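PDB 5YS9: acyl-coenzyme A oxidase 3 from Yarrowia lipolytica, which oxidises acyl-CoA thioesters of different chain lengths to trans-2-enoyl-CoA with FAD as cofactor, passing the electrons to oxygen to give hydrogen peroxide in peroxisomal beta-oxidation. Local coordinates for residues A[411-414]-A[415-419]; A[463-466]-A[467-471]; A[535-538]-A[539-543]; A[550-553]-A[554-557]. All coordinates share one frame; numbering follows the deposited sequence.

All four contacts are local, between residues three to five apart. Contacts 1, 2 and 4 lie inside helices 391-428, 458-477 and 547-573 and are largely buried, whereas contact 3 is a surface turn where helix 507-534 gives way to helix 539-545. Contacts 2 and 4 are close neighbours, their centres about 8 Å apart, and Leu463 O meets Arg550 NH1 between them. Contact 4 also touches contact 1, through Phe414 against Lys555 and Phe551. The chemistry follows the place: threonine hydroxyls and an aromatic pair in contact 1, glycines and aliphatic groups in contact 2, a polar helix cap in contact 3, and mostly backbone bonds in contact 4.

Contact 1. Residues A[411-414]-A[415-419]; sequences LKAF and TTWTC
Phe414 and Trp417, three residues apart, form an edge-to-face (T-shaped) aromatic pair. The tryptophan presents the edge of its six-membered ring to the phenylalanine face, the planes standing at 67° and the centroids 5.4 Å apart. Trp417 CZ3 lies over that face, displaced toward the rim, and reaches Phe414 CE1 at 3.9 Å. Both rings leave the backbone with CG anti to the carbonyl carbon (chi1 -84° for Trp417), which sends them out on the same flank of the helix. Trp417 NE1 is engaged elsewhere, by Gln428 of the second subunit, so the indole also meets the other chain.

Both segments belong to helix 391-428, within the C-alpha1 domain of the acyl-CoA oxidase fold, and Thr415 and Thr418 fold their hydroxyls back onto the chain. Thr415 OG1 donates to Leu411 O at 2.6 Å, while Thr415 N bonds to the same oxygen at 3.0 Å; the two donors arrive from opposite faces of the carbonyl plane. With chi1 at 63° the hydroxyl sits between the backbone N and the carbonyl carbon, within bonding distance of Leu411 O. Threonine suits this buried position because its hydroxyl is satisfied within the helix, and its side chain also touches Met365 of helix 349-385 and Ile310 of helix 300-330. A valine here would probably leave Leu411 O with the amide as its one donor from this residue, the second hydrogen bond lost. Phe414 O is gripped in the same double way, by Thr418 N at 2.8 Å and Thr418 OG1 at 2.7 Å.

Contact 2. Residues A[463-466]-A[467-471]; sequences LSMG and RGLIQ
Arg467 and Ser464 meet one helical turn apart on helix 458-477, part of the C-alpha1 domain. Leu463 of this helix lines the FAD pocket and packs on Tyr350 of the second subunit. The backbone carries most of the bonding, in the i to i+4 pattern of an alpha-helix. Arg467 N donates to Leu463 O at 3.1 Å with an N-H...O angle of 169°. Leu463 O is also reached by Arg550 NH1 of helix 547-573. Gly468 N to Ser464 O is shorter, 2.7 Å, and Leu469 N to Met465 O is more bent, at 131°. Ile470 N to Gly466 O closes the series as a weak bond, and Ile470 CG1 approaches Gly466 O to 3.5 Å.

Apolar contacts are fewer. Met465 and Leu469 lie on one flank, with Met465 CG 4.4 Å from Leu469 CD1; the flexible thioether chain suits its place against Ala554, His557 and Thr558 of helix 547-573, while the branched leucine packs on Ile522 of helix 507-534. Ile470 packs on Ala525 and Thr526 of that same helix. Gly466 and Gly468 contribute backbone alone, which keeps the helix slim on the sides they face.

The polar side chains are only loosely matched. Ser464 OG is engaged by Val460 O, one turn back, and is not bonded to the arginine. The Arg467 chain runs extended until it bends at chi3 (63°), which curls the guanidinium back along the helix, one face over Ser464 CA and NH2 3.6 Å from Ser464 OG.

Contact 3. Residues A[535-538]-A[539-543]; sequences GGLS and PDQAF
A capping box formed by Ser538 and Gln541 starts helix 539-545, just after a Schellman motif, with Gly536 in positive phi, has closed helix 507-534. At the N-cap, Ser538 OG accepts from Gln541 N at 3.2 Å. In return the glutamine brings its OE1 back to Ser538 N at 3.1 Å, along an almost straight N-H...O line of 176°. A weak bond from Ser538 OG to OE1 supplements the pair. An alanine here is likely to leave Gln541 N without its capping acceptor and to slacken the hold on the glutamine carboxamide. The serine hydroxyl reaches the first turn because chi1 of 66° places it between its own N and carbonyl carbon.

Ser538 O takes the first helical bond, from Ala542 N at 3.3 Å. Proline suits the next position, since the first turn of a helix needs no donor from its nitrogen and the ring already holds phi near the helical value (-58°). Leu537 lies across the glutamine chain, its CD2 3.8 Å from Gln541 CB, and its CB is 4.4 Å from Ala542 CB.

Ala542, small enough for a close approach, packs on Phe529 and Thr533 of helix 507-534, and Leu537 rests on Leu532 of that helix. Farther along, Phe543 stacks on Phe529 and touches Arg467, Ile470 and Gln471 of helix 458-477, while Asp540 packs on Thr336 of the second subunit.

Contact 4. Residues A[550-553]-A[554-557]; sequences RFQC and AKIH
Ala554, Lys555, Ile556 and His557 each donate a backbone N-H to the carbonyl four residues earlier, from Arg550 through Cys553, in a regular turn of helix 547-573. The shortest of these bonds joins Ile556 N to Gln552 O at 2.7 Å, and Lys555 N reaches Phe551 O at 2.9 Å.

The side chains add lighter contacts. Gln552 and Lys555 lie alongside each other and point the same way, yet Lys555 NZ stays 3.9 Å from Gln552 OE1. The lysine has a weak, long ion pair with Asp597. The glutamine bends at chi2 (-75°), which turns its carboxamide along the helix, and Gln552 NE2 comes 3.8 Å from Ile556 CD1. That methyl, Ile556 CD1, also lies 3.4 Å from Gln552 O. Ala554 CB sits 3.4 Å from Phe551 O, a small residue in keeping with its buried place. His557 has both ring nitrogens engaged, ND1 by Tyr488 OH and NE2 by Ser407 OG, a good match for a buried imidazole.

Around this turn, Ile556 and Cys553 pack against helix 507-534, and Gln552 and Ile556 on Leu600 of helix 598-604. Phe551 touches Phe414 and Trp417 of helix 391-428 and stacks on Tyr350 of the second subunit, while Arg550 NE makes a weak hydrogen bond to Phe543 O of helix 539-545.

Contact 1. Residues A[411-414]-A[415-419]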
loop_
_atom_site.group_PDB
_atom_site.type_symbol
_atom_site.label_atom_id
_atom_site.label_comp_id
_atom_site.label_asym_id
_atom_site.label_seq_id
_atom_site.Cartn_x
_atom_site.Cartn_y
_atom_site.Cartn_z
ATOM N N LEU A 411 -3.529 -18.319 7.072
ATOM C CA LEU A 411 -2.207 -17.852 7.428
ATOM C C LEU A 411 -1.458 -17.232 6.235
ATOM O O LEU A 411 -0.879 -16.164 6.372
ATOM C CB LEU A 411 -1.390 -18.997 7.991
ATOM C CG LEU A 411 -1.176 -19.174 9.506
ATOM C CD1 LEU A 411 -2.023 -18.370 10.424
ATOM C CD2 LEU A 411 -1.321 -20.648 9.870
ATOM N N LYS A 412 -1.461 -17.910 5.094
ATOM C CA LYS A 412 -0.929 -17.333 3.862
ATOM C C LYS A 412 -1.580 -15.971 3.565
ATOM O O LYS A 412 -0.868 -15.000 3.348
ATOM C CB LYS A 412 -1.104 -18.265 2.649
ATOM C CG LYS A 412 -0.426 -17.729 1.401
ATOM C CD LYS A 412 -1.340 -16.867 0.540
ATOM C CE LYS A 412 -0.614 -16.415 -0.703
ATOM N NZ LYS A 412 -1.501 -15.609 -1.578
ATOM N N ALA A 413 -2.918 -15.916 3.576
ATOM C CA ALA A 413 -3.637 -14.690 3.223
ATOM C C ALA A 413 -3.220 -13.540 4.099
ATOM O O ALA A 413 -2.730 -12.535 3.591
ATOM C CB ALA A 413 -5.137 -14.861 3.286
ATOM N N PHE A 414 -3.355 -13.735 5.409
ATOM C CA PHE A 414 -3.138 -12.659 6.378
ATOM C C PHE A 414 -1.689 -12.250 6.626
ATOM O O PHE A 414 -1.425 -11.067 6.869
ATOM C CB PHE A 414 -3.903 -12.945 7.690
ATOM C CG PHE A 414 -5.390 -12.749 7.533
ATOM C CD1 PHE A 414 -5.914 -11.467 7.465
ATOM C CD2 PHE A 414 -6.254 -13.841 7.359
ATOM C CE1 PHE A 414 -7.280 -11.264 7.283
ATOM C CE2 PHE A 414 -7.623 -13.657 7.172
ATOM C CZ PHE A 414 -8.140 -12.364 7.120
ATOM N N THR A 415 -0.764 -13.206 6.566
ATOM C CA THR A 415 0.630 -12.898 6.734
ATOM C C THR A 415 1.150 -12.181 5.479
ATOM O O THR A 415 2.014 -11.326 5.558
ATOM C CB THR A 415 1.532 -14.125 7.131
ATOM O OG1 THR A 415 1.540 -15.148 6.114
ATOM C CG2 THR A 415 1.116 -14.706 8.447
ATOM N N THR A 416 0.627 -12.509 4.309
ATOM C CA THR A 416 1.034 -11.748 3.136
ATOM C C THR A 416 0.497 -10.323 3.189
ATOM O O THR A 416 1.286 -9.388 3.025
ATOM C CB THR A 416 0.777 -12.464 1.804
ATOM O OG1 THR A 416 -0.605 -12.788 1.631
ATOM C CG2 THR A 416 1.618 -13.704 1.768
ATOM N N TRP A 417 -0.797 -10.147 3.457
ATOM C CA TRP A 417 -1.343 -8.800 3.653
ATOM C C TRP A 417 -0.640 -8.006 4.771
ATOM O O TRP A 417 -0.368 -6.811 4.619
ATOM C CB TRP A 417 -2.834 -8.827 3.975
ATOM C CG TRP A 417 -3.772 -8.902 2.833
ATOM C CD1 TRP A 417 -3.657 -8.306 1.577
ATOM C CD2 TRP A 417 -5.006 -9.581 2.832
ATOM N NE1 TRP A 417 -4.752 -8.601 0.814
ATOM C CE2 TRP A 417 -5.612 -9.361 1.565
ATOM C CE3 TRP A 417 -5.682 -10.357 3.784
ATOM C CZ2 TRP A 417 -6.859 -9.895 1.233
ATOM C CZ3 TRP A 417 -6.939 -10.883 3.443
ATOM C CH2 TRP A 417 -7.499 -10.651 2.179
ATOM N N THR A 418 -0.368 -8.669 5.883
ATOM C CA THR A 418 0.293 -8.035 6.983
ATOM C C THR A 418 1.705 -7.561 6.603
ATOM O O THR A 418 2.062 -6.439 6.945
ATOM C CB THR A 418 0.312 -8.942 8.222
ATOM O OG1 THR A 418 -1.028 -9.065 8.712
ATOM C CG2 THR A 418 1.143 -8.306 9.332
ATOM N N CYS A 419 2.468 -8.388 5.874
ATOM C CA CYS A 419 3.773 -7.995 5.408
ATOM C C CYS A 419 3.680 -6.711 4.555
ATOM O O CYS A 419 4.492 -5.803 4.712
ATOM C CB CYS A 419 4.508 -9.145 4.652
ATOM S SG CYS A 419 6.141 -8.666 3.959
#

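Contact 2. Residues A[463-466]-A[467-471]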
loop_
_atom_site.group_PDB
_atom_site.type_symbol
_atom_site.label_atom_id
_atom_site.label_comp_id
_atom_site.label_asym_id
_atom_site.label_seq_id
_atom_site.Cartn_x
_atom_site.Cartn_y
_atom_site.Cartn_z
ATOM N N LEU A 463 -12.411 -16.731 1.776
ATOM C CA LEU A 463 -13.801 -17.176 1.609
ATOM C C LEU A 463 -13.947 -18.708 1.569
ATOM O O LEU A 463 -14.943 -19.219 2.049
ATOM C CB LEU A 463 -14.449 -16.564 0.368
ATOM C CG LEU A 463 -14.595 -15.042 0.363
ATOM C CD1 LEU A 463 -15.156 -14.564 -0.978
ATOM C CD2 LEU A 463 -15.449 -14.486 1.493
ATOM N N SER A 464 -12.973 -19.419 1.000
ATOM C CA SER A 464 -12.967 -20.870 1.009
ATOM C C SER A 464 -12.738 -21.390 2.374
ATOM O O SER A 464 -13.385 -22.334 2.786
ATOM C CB SER A 464 -11.856 -21.450 0.159
ATOM O OG SER A 464 -12.015 -21.006 -1.144
ATOM N N MET A 465 -11.762 -20.821 3.063
ATOM C CA MET A 465 -11.470 -21.324 4.359
ATOM C C MET A 465 -12.628 -21.028 5.300
ATOM O O MET A 465 -12.917 -21.866 6.124
ATOM C CB MET A 465 -10.103 -20.871 4.871
ATOM C CG MET A 465 -10.108 -20.277 6.264
ATOM S SD MET A 465 -8.625 -20.598 7.157
ATOM C CE MET A 465 -8.667 -19.145 8.167
ATOM N N GLY A 466 -13.282 -19.869 5.141
ATOM C CA GLY A 466 -14.499 -19.481 5.904
ATOM C C GLY A 466 -15.682 -20.418 5.721
ATOM O O GLY A 466 -16.332 -20.781 6.674
ATOM N N ARG A 467 -15.935 -20.808 4.473
ATOM C CA ARG A 467 -16.822 -21.920 4.134
ATOM C C ARG A 467 -16.312 -23.219 4.751
ATOM O O ARG A 467 -17.095 -23.957 5.339
ATOM C CB ARG A 467 -16.969 -22.064 2.615
ATOM C CG ARG A 467 -17.821 -23.239 2.114
ATOM C CD ARG A 467 -17.925 -23.376 0.595
ATOM N NE ARG A 467 -16.602 -23.633 0.010
ATOM C CZ ARG A 467 -16.045 -22.987 -1.038
ATOM N NH1 ARG A 467 -16.700 -22.015 -1.700
ATOM N NH2 ARG A 467 -14.814 -23.324 -1.449
ATOM N N GLY A 468 -15.019 -23.500 4.642
ATOM C CA GLY A 468 -14.455 -24.690 5.230
ATOM C C GLY A 468 -14.639 -24.830 6.750
ATOM O O GLY A 468 -14.728 -25.949 7.269
ATOM N N LEU A 469 -14.672 -23.709 7.473
ATOM C CA LEU A 469 -14.829 -23.758 8.916
ATOM C C LEU A 469 -16.283 -24.045 9.319
ATOM O O LEU A 469 -16.531 -24.662 10.330
ATOM C CB LEU A 469 -14.424 -22.439 9.537
ATOM C CG LEU A 469 -12.950 -22.081 9.478
ATOM C CD1 LEU A 469 -12.786 -20.582 9.796
ATOM C CD2 LEU A 469 -12.140 -22.987 10.405
ATOM N N ILE A 470 -17.224 -23.518 8.545
ATOM C CA ILE A 470 -18.611 -23.760 8.754
ATOM C C ILE A 470 -18.950 -25.253 8.501
ATOM O O ILE A 470 -19.689 -25.877 9.289
ATOM C CB ILE A 470 -19.436 -22.824 7.878
ATOM C CG1 ILE A 470 -19.308 -21.402 8.411
ATOM C CG2 ILE A 470 -20.895 -23.273 7.853
ATOM C CD1 ILE A 470 -19.971 -20.386 7.501
ATOM N N GLN A 471 -18.381 -25.809 7.436
ATOM C CA GLN A 471 -18.476 -27.236 7.149
ATOM C C GLN A 471 -17.829 -28.092 8.228
ATOM O O GLN A 471 -18.387 -29.141 8.574
ATOM C CB GLN A 471 -17.906 -27.591 5.775
ATOM C CG GLN A 471 -18.785 -27.120 4.615
ATOM C CD GLN A 471 -18.044 -27.108 3.267
ATOM O OE1 GLN A 471 -16.813 -26.948 3.214
ATOM N NE2 GLN A 471 -18.787 -27.297 2.182
#

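Contact 3. Residues A[535-538]-A[539-543]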
loop_
_atom_site.group_PDB
_atom_site.type_symbol
_atom_site.label_atom_id
_atom_site.label_comp_id
_atom_site.label_asym_id
_atom_site.label_seq_id
_atom_site.Cartn_x
_atom_site.Cartn_y
_atom_site.Cartn_z
ATOM N N GLY A 535 -34.527 -23.359 5.231
ATOM C CA GLY A 535 -35.347 -22.347 4.611
ATOM C C GLY A 535 -35.399 -22.561 3.120
ATOM O O GLY A 535 -36.092 -21.851 2.422
ATOM N N GLY A 536 -34.621 -23.518 2.636
ATOM C CA GLY A 536 -34.642 -23.914 1.245
ATOM C C GLY A 536 -33.543 -23.472 0.305
ATOM O O GLY A 536 -33.551 -23.871 -0.851
ATOM N N LEU A 537 -32.586 -22.690 0.783
ATOM C CA LEU A 537 -31.412 -22.379 -0.018
ATOM C C LEU A 537 -30.534 -23.604 -0.185
ATOM O O LEU A 537 -30.486 -24.453 0.683
ATOM C CB LEU A 537 -30.595 -21.267 0.620
ATOM C CG LEU A 537 -31.191 -19.867 0.603
ATOM C CD1 LEU A 537 -30.282 -18.912 1.347
ATOM C CD2 LEU A 537 -31.407 -19.399 -0.822
ATOM N N SER A 538 -29.835 -23.679 -1.305
ATOM C CA SER A 538 -28.877 -24.734 -1.576
ATOM C C SER A 538 -27.654 -24.472 -0.742
ATOM O O SER A 538 -27.544 -23.422 -0.163
ATOM C CB SER A 538 -28.494 -24.709 -3.042
ATOM O OG SER A 538 -27.801 -23.527 -3.358
ATOM N N PRO A 539 -26.744 -25.421 -0.610
ATOM C CA PRO A 539 -25.555 -25.085 0.191
ATOM C C PRO A 539 -24.791 -23.869 -0.366
ATOM O O PRO A 539 -24.461 -22.934 0.377
ATOM C CB PRO A 539 -24.733 -26.383 0.146
ATOM C CG PRO A 539 -25.812 -27.416 0.128
ATOM C CD PRO A 539 -26.811 -26.869 -0.864
ATOM N N ASP A 540 -24.589 -23.859 -1.673
ATOM C CA ASP A 540 -23.949 -22.734 -2.333
ATOM C C ASP A 540 -24.605 -21.370 -2.104
ATOM O O ASP A 540 -23.897 -20.411 -1.858
ATOM C CB ASP A 540 -23.841 -23.016 -3.825
ATOM C CG ASP A 540 -22.870 -24.124 -4.126
ATOM O OD1 ASP A 540 -21.933 -24.330 -3.317
ATOM O OD2 ASP A 540 -23.051 -24.779 -5.178
ATOM N N GLN A 541 -25.929 -21.277 -2.177
ATOM C CA GLN A 541 -26.614 -19.983 -2.037
ATOM C C GLN A 541 -26.549 -19.440 -0.614
ATOM O O GLN A 541 -26.546 -18.215 -0.380
ATOM C CB GLN A 541 -28.075 -20.096 -2.451
ATOM C CG GLN A 541 -28.308 -20.313 -3.939
ATOM C CD GLN A 541 -29.734 -20.788 -4.254
ATOM O OE1 GLN A 541 -30.401 -21.435 -3.420
ATOM N NE2 GLN A 541 -30.207 -20.474 -5.466
ATOM N N ALA A 542 -26.530 -20.368 0.335
ATOM C CA ALA A 542 -26.393 -20.044 1.746
ATOM C C ALA A 542 -25.012 -19.459 2.055
ATOM O O ALA A 542 -24.923 -18.431 2.717
ATOM C CB ALA A 542 -26.653 -21.292 2.582
ATOM N N PHE A 543 -23.946 -20.111 1.576
ATOM C CA PHE A 543 -22.589 -19.584 1.732
ATOM C C PHE A 543 -22.428 -18.163 1.122
ATOM O O PHE A 543 -21.790 -17.283 1.733
ATOM C CB PHE A 543 -21.568 -20.553 1.119
ATOM C CG PHE A 543 -21.415 -21.826 1.879
ATOM C CD1 PHE A 543 -21.162 -21.818 3.257
ATOM C CD2 PHE A 543 -21.488 -23.067 1.225
ATOM C CE1 PHE A 543 -21.003 -23.017 3.958
ATOM C CE2 PHE A 543 -21.321 -24.271 1.924
ATOM C CZ PHE A 543 -21.079 -24.237 3.288
#

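Contact 4. Residues A[550-553]-A[554-557]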
loop_
_atom_site.group_PDB
_atom_site.type_symbol
_atom_site.label_atom_id
_atom_site.label_comp_id
_atom_site.label_asym_id
_atom_site.label_seq_id
_atom_site.Cartn_x
_atom_site.Cartn_y
_atom_site.Cartn_z
ATOM N N ARG A 550 -18.356 -15.621 6.436
ATOM C CA ARG A 550 -17.245 -16.540 6.085
ATOM C C ARG A 550 -15.859 -15.903 6.138
ATOM O O ARG A 550 -14.910 -16.509 6.642
ATOM C CB ARG A 550 -17.425 -17.114 4.690
ATOM C CG ARG A 550 -18.413 -18.250 4.615
ATOM C CD ARG A 550 -18.397 -18.815 3.210
ATOM N NE ARG A 550 -19.046 -17.936 2.229
ATOM C CZ ARG A 550 -18.659 -17.799 0.953
ATOM N NH1 ARG A 550 -17.575 -18.410 0.484
ATOM N NH2 ARG A 550 -19.326 -16.981 0.147
ATOM N N PHE A 551 -15.757 -14.687 5.585
ATOM C CA PHE A 551 -14.556 -13.882 5.662
ATOM C C PHE A 551 -14.149 -13.577 7.102
ATOM O O PHE A 551 -12.973 -13.751 7.464
ATOM C CB PHE A 551 -14.679 -12.543 4.872
ATOM C CG PHE A 551 -13.361 -11.817 4.751
ATOM C CD1 PHE A 551 -12.945 -10.947 5.725
ATOM C CD2 PHE A 551 -12.495 -12.110 3.715
ATOM C CE1 PHE A 551 -11.716 -10.330 5.659
ATOM C CE2 PHE A 551 -11.249 -11.497 3.636
ATOM C CZ PHE A 551 -10.863 -10.611 4.615
ATOM N N GLN A 552 -15.106 -13.107 7.906
ATOM C CA GLN A 552 -14.866 -12.835 9.342
ATOM C C GLN A 552 -14.359 -14.100 10.100
ATOM O O GLN A 552 -13.357 -14.048 10.848
ATOM C CB GLN A 552 -16.130 -12.261 10.011
ATOM C CG GLN A 552 -16.408 -10.795 9.771
ATOM C CD GLN A 552 -15.479 -9.902 10.584
ATOM O OE1 GLN A 552 -14.694 -9.129 10.012
ATOM N NE2 GLN A 552 -15.549 -10.016 11.926
ATOM N N CYS A 553 -15.025 -15.229 9.887
ATOM C CA CYS A 553 -14.551 -16.483 10.445
ATOM C C CYS A 553 -13.120 -16.780 10.055
ATOM O O CYS A 553 -12.310 -17.121 10.911
ATOM C CB CYS A 553 -15.455 -17.631 10.042
ATOM S SG CYS A 553 -17.102 -17.563 10.812
ATOM N N ALA A 554 -12.786 -16.629 8.776
ATOM C CA ALA A 554 -11.393 -16.842 8.323
ATOM C C ALA A 554 -10.442 -15.919 9.084
ATOM O O ALA A 554 -9.351 -16.314 9.516
ATOM C CB ALA A 554 -11.268 -16.597 6.821
ATOM N N LYS A 555 -10.884 -14.681 9.250
ATOM C CA LYS A 555 -10.070 -13.662 9.888
ATOM C C LYS A 555 -9.876 -13.942 11.365
ATOM O O LYS A 555 -8.761 -13.855 11.856
ATOM C CB LYS A 555 -10.693 -12.293 9.706
ATOM C CG LYS A 555 -9.789 -11.134 10.091
ATOM C CD LYS A 555 -10.545 -9.938 10.654
ATOM C CE LYS A 555 -10.530 -8.757 9.723
ATOM N NZ LYS A 555 -11.140 -7.596 10.423
ATOM N N ILE A 556 -10.941 -14.270 12.081
ATOM C CA ILE A 556 -10.819 -14.435 13.521
ATOM C C ILE A 556 -10.061 -15.710 13.847
ATOM O O ILE A 556 -9.207 -15.727 14.726
ATOM C CB ILE A 556 -12.171 -14.333 14.256
ATOM C CG1 ILE A 556 -12.755 -12.940 14.073
ATOM C CG2 ILE A 556 -11.981 -14.539 15.750
ATOM C CD1 ILE A 556 -14.270 -12.909 13.955
ATOM N N HIS A 557 -10.334 -16.759 13.111
ATOM C CA HIS A 557 -9.620 -18.005 13.323
ATOM C C HIS A 557 -8.095 -17.890 13.068
ATOM O O HIS A 557 -7.292 -18.454 13.815
ATOM C CB HIS A 557 -10.271 -19.084 12.446
ATOM C CG HIS A 557 -9.494 -20.356 12.343
ATOM N ND1 HIS A 557 -9.517 -21.321 13.322
ATOM C CD2 HIS A 557 -8.711 -20.839 11.345
ATOM C CE1 HIS A 557 -8.769 -22.342 12.930
ATOM N NE2 HIS A 557 -8.287 -22.082 11.726
#